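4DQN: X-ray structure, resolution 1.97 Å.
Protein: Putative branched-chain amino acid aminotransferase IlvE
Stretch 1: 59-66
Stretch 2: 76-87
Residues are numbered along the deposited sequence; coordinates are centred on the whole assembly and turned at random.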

# COMPACT_ATOMS: atom_id res chain seq x y z
N GLU A 59 5.58 4.06 2.47
CA GLU A 59 6.73 3.81 1.61
C GLU A 59 6.49 4.45 0.25
O GLU A 59 5.34 4.60 -0.19
CB GLU A 59 6.91 2.30 1.44
CG GLU A 59 5.69 1.64 0.81
CD GLU A 59 5.78 0.14 0.76
OE1 GLU A 59 5.37 -0.45 -0.27
OE2 GLU A 59 6.25 -0.47 1.74
N ALA A 60 7.58 4.84 -0.41
CA ALA A 60 7.51 5.47 -1.71
C ALA A 60 8.80 5.21 -2.45
O ALA A 60 9.85 4.97 -1.83
CB ALA A 60 7.30 6.96 -1.56
N PHE A 61 8.75 5.25 -3.77
CA PHE A 61 9.98 5.06 -4.52
C PHE A 61 10.00 5.91 -5.77
O PHE A 61 9.00 6.52 -6.14
CB PHE A 61 10.23 3.57 -4.83
CG PHE A 61 9.29 2.98 -5.85
CD1 PHE A 61 9.62 2.98 -7.21
CD2 PHE A 61 8.09 2.40 -5.46
CE1 PHE A 61 8.76 2.42 -8.15
CE2 PHE A 61 7.23 1.84 -6.39
CZ PHE A 61 7.56 1.85 -7.74
N GLU A 62 11.17 5.99 -6.38
CA GLU A 62 11.33 6.64 -7.67
C GLU A 62 12.10 5.72 -8.60
O GLU A 62 12.55 4.63 -8.19
CB GLU A 62 12.06 7.98 -7.51
CG GLU A 62 11.12 9.12 -7.24
CD GLU A 62 10.16 9.37 -8.39
OE1 GLU A 62 10.55 9.12 -9.56
OE2 GLU A 62 9.02 9.82 -8.13
N GLY A 63 12.22 6.14 -9.85
CA GLY A 63 12.95 5.39 -10.84
C GLY A 63 13.49 6.37 -11.85
O GLY A 63 12.73 7.19 -12.39
N LEU A 64 14.79 6.31 -12.11
CA LEU A 64 15.40 7.21 -13.08
C LEU A 64 16.66 6.55 -13.60
O LEU A 64 17.19 5.63 -12.97
CB LEU A 64 15.69 8.59 -12.47
CG LEU A 64 16.69 8.75 -11.32
CD1 LEU A 64 17.13 10.21 -11.18
CD2 LEU A 64 16.14 8.23 -9.98
N LYS A 65 17.13 6.99 -14.76
CA LYS A 65 18.25 6.32 -15.41
C LYS A 65 19.47 7.21 -15.58
O LYS A 65 19.34 8.43 -15.69
CB LYS A 65 17.81 5.78 -16.78
CG LYS A 65 16.96 4.51 -16.69
CD LYS A 65 16.29 4.18 -18.02
CE LYS A 65 15.65 2.81 -18.01
NZ LYS A 65 14.95 2.51 -19.30
N ALA A 66 20.65 6.59 -15.56
CA ALA A 66 21.89 7.27 -15.92
C ALA A 66 22.30 6.74 -17.28
O ALA A 66 22.22 5.53 -17.52
CB ALA A 66 23.00 7.01 -14.87
N LEU A 76 22.42 12.20 -16.01
CA LEU A 76 21.06 11.93 -15.56
C LEU A 76 20.11 12.75 -16.41
O LEU A 76 20.52 13.75 -17.01
CB LEU A 76 20.90 12.33 -14.10
CG LEU A 76 21.71 11.50 -13.11
CD1 LEU A 76 21.60 12.10 -11.71
CD2 LEU A 76 21.22 10.04 -13.11
N PHE A 77 18.85 12.33 -16.46
CA PHE A 77 17.83 12.98 -17.27
C PHE A 77 16.69 13.47 -16.37
O PHE A 77 15.92 12.66 -15.83
CB PHE A 77 17.31 11.99 -18.32
CG PHE A 77 16.14 12.49 -19.12
CD1 PHE A 77 16.34 13.38 -20.18
CD2 PHE A 77 14.84 12.07 -18.84
CE1 PHE A 77 15.26 13.85 -20.93
CE2 PHE A 77 13.76 12.53 -19.57
CZ PHE A 77 13.97 13.42 -20.62
N ARG A 78 16.60 14.79 -16.22
CA ARG A 78 15.56 15.44 -15.43
C ARG A 78 15.36 14.89 -14.00
O ARG A 78 14.23 14.70 -13.57
CB ARG A 78 14.23 15.38 -16.21
CG ARG A 78 14.29 16.04 -17.60
CD ARG A 78 13.01 15.80 -18.43
NE ARG A 78 11.90 16.77 -18.43
CZ ARG A 78 11.70 17.80 -17.61
NH1 ARG A 78 12.52 18.09 -16.64
NH2 ARG A 78 10.63 18.57 -17.77
N PRO A 79 16.46 14.66 -13.25
CA PRO A 79 16.24 14.06 -11.93
C PRO A 79 15.55 15.04 -10.98
O PRO A 79 14.99 14.59 -9.98
CB PRO A 79 17.65 13.77 -11.44
CG PRO A 79 18.52 14.81 -12.13
CD PRO A 79 17.89 14.93 -13.49
N ASN A 80 15.59 16.34 -11.27
CA ASN A 80 14.81 17.32 -10.51
C ASN A 80 13.32 16.99 -10.52
O ASN A 80 12.62 17.22 -9.52
CB ASN A 80 15.01 18.74 -11.07
CG ASN A 80 14.53 18.87 -12.50
OD1 ASN A 80 14.91 18.10 -13.38
ND2 ASN A 80 13.66 19.85 -12.74
N MET A 81 12.84 16.44 -11.64
CA MET A 81 11.43 16.06 -11.75
C MET A 81 11.09 14.87 -10.85
O MET A 81 10.05 14.86 -10.20
CB MET A 81 11.07 15.73 -13.20
CG MET A 81 11.14 16.93 -14.14
SD MET A 81 9.95 18.24 -13.81
CE MET A 81 8.48 17.46 -14.50
N ASN A 82 11.97 13.87 -10.81
CA ASN A 82 11.79 12.77 -9.87
C ASN A 82 11.80 13.23 -8.41
O ASN A 82 11.04 12.71 -7.58
CB ASN A 82 12.88 11.71 -10.08
CG ASN A 82 12.86 11.15 -11.48
OD1 ASN A 82 13.54 11.67 -12.37
ND2 ASN A 82 12.08 10.10 -11.69
N ALA A 83 12.67 14.18 -8.08
CA ALA A 83 12.76 14.67 -6.72
C ALA A 83 11.47 15.37 -6.30
O ALA A 83 11.01 15.22 -5.17
CB ALA A 83 13.96 15.63 -6.58
N GLU A 84 10.90 16.15 -7.22
CA GLU A 84 9.70 16.91 -6.92
C GLU A 84 8.50 15.98 -6.81
O GLU A 84 7.63 16.18 -5.96
CB GLU A 84 9.48 18.01 -7.98
CG GLU A 84 10.59 19.07 -7.93
CD GLU A 84 10.46 20.17 -8.99
OE1 GLU A 84 9.55 20.09 -9.85
OE2 GLU A 84 11.28 21.12 -8.94
N ARG A 85 8.48 14.94 -7.64
CA ARG A 85 7.42 13.95 -7.54
C ARG A 85 7.50 13.17 -6.22
O ARG A 85 6.46 12.90 -5.59
CB ARG A 85 7.43 13.00 -8.74
CG ARG A 85 6.27 12.00 -8.72
CD ARG A 85 6.15 11.19 -10.00
NE ARG A 85 7.29 10.30 -10.22
CZ ARG A 85 7.43 9.50 -11.28
NH1 ARG A 85 6.51 9.50 -12.24
NH2 ARG A 85 8.50 8.71 -11.39
N LEU A 86 8.71 12.83 -5.79
CA LEU A 86 8.91 12.16 -4.51
C LEU A 86 8.50 13.06 -3.35
O LEU A 86 8.05 12.58 -2.31
CB LEU A 86 10.37 11.73 -4.32
CG LEU A 86 10.75 10.40 -3.66
CD1 LEU A 86 12.09 10.46 -2.93
CD2 LEU A 86 9.66 9.77 -2.80
N GLN A 87 8.65 14.38 -3.52
CA GLN A 87 8.27 15.31 -2.46
C GLN A 87 6.76 15.33 -2.32
O GLN A 87 6.23 15.32 -1.20
CB GLN A 87 8.81 16.72 -2.74
CG GLN A 87 10.30 16.88 -2.41
CD GLN A 87 11.00 17.88 -3.31
OE1 GLN A 87 10.34 18.65 -4.03
NE2 GLN A 87 12.32 17.87 -3.30
O HOH W 1 10.17 6.56 -12.66
O HOH W 2 17.99 10.45 -14.85

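The polar heart of this contact is the carboxylate of Glu62, which lies in the loop between two strand segments and points its CA-to-CB bond toward the helix of the second stretch. Arg85 meets it side-on: NE donates to Glu62 OE2 at 2.8 Å, and Arg85 NH2 donates to Glu62 OE1, also at 2.8 Å. Two nearly straight hydrogen bonds from NE and NH2 thus engage the two oxygens of one carboxylate, the bidentate form of the salt bridge, in which charge attraction and hydrogen bonding act together. Glutamate and arginine suit this place because their planar end groups match in spacing, and because a buried charge is costly unless an opposite charge answers it.

A neutral donor joins the ion pair. Asn82 ND2 reaches Glu62 OE1 at 2.8 Å with an angle of 176°, so this oxygen accepts from both Asn82 and Arg85. The two donors stand three residues apart on the helix, close to one turn, which brings both side chains to the side of the helix facing Glu62; in each, the CA-to-CB bond points toward the first stretch. Asparagine serves well here, since its short side chain presents an amide without adding charge. A weak bond from Gly63 N, 3.4 Å from Glu62 OE1, adds a further donor from the loop itself.

Water extends the polar network. Water 1 donates to Gly63 O at 2.7 Å and accepts a weak bond from Arg85 NH2 at 3.0 Å, tying the loop backbone to the guanidinium. Water 2 lies between the strands, donating to Lys65 O at 2.6 Å and accepting from Phe77 N at 2.6 Å. Because Lys65 O and Phe77 N are 4.0 Å apart, too far for a good direct hydrogen bond, the water supplies the link between the two backbones.

Apolar contacts flank these groups. Ala60 CB packs on Leu86 CD2 at 3.9 Å, the small methyl being met by a longer, branched side chain. Leu86 also touches the aliphatic part of Glu62, with Leu86 CG 3.8 Å from Glu62 CG, so the glutamate offers hydrocarbon to the leucine and its charged end to Arg85. Near the start of the helix, Leu64 CD1 rests 3.6 Å from Pro79 CB; proline fits the first helical turn, where its lack of an amide hydrogen costs no helical bond. Where the first stretch ends, Ala66 CB and Leu76 CD2 approach to 3.9 Å, their side chains on the same face of the sheet; the small alanine methyl leaves space that the longer leucine can reach into.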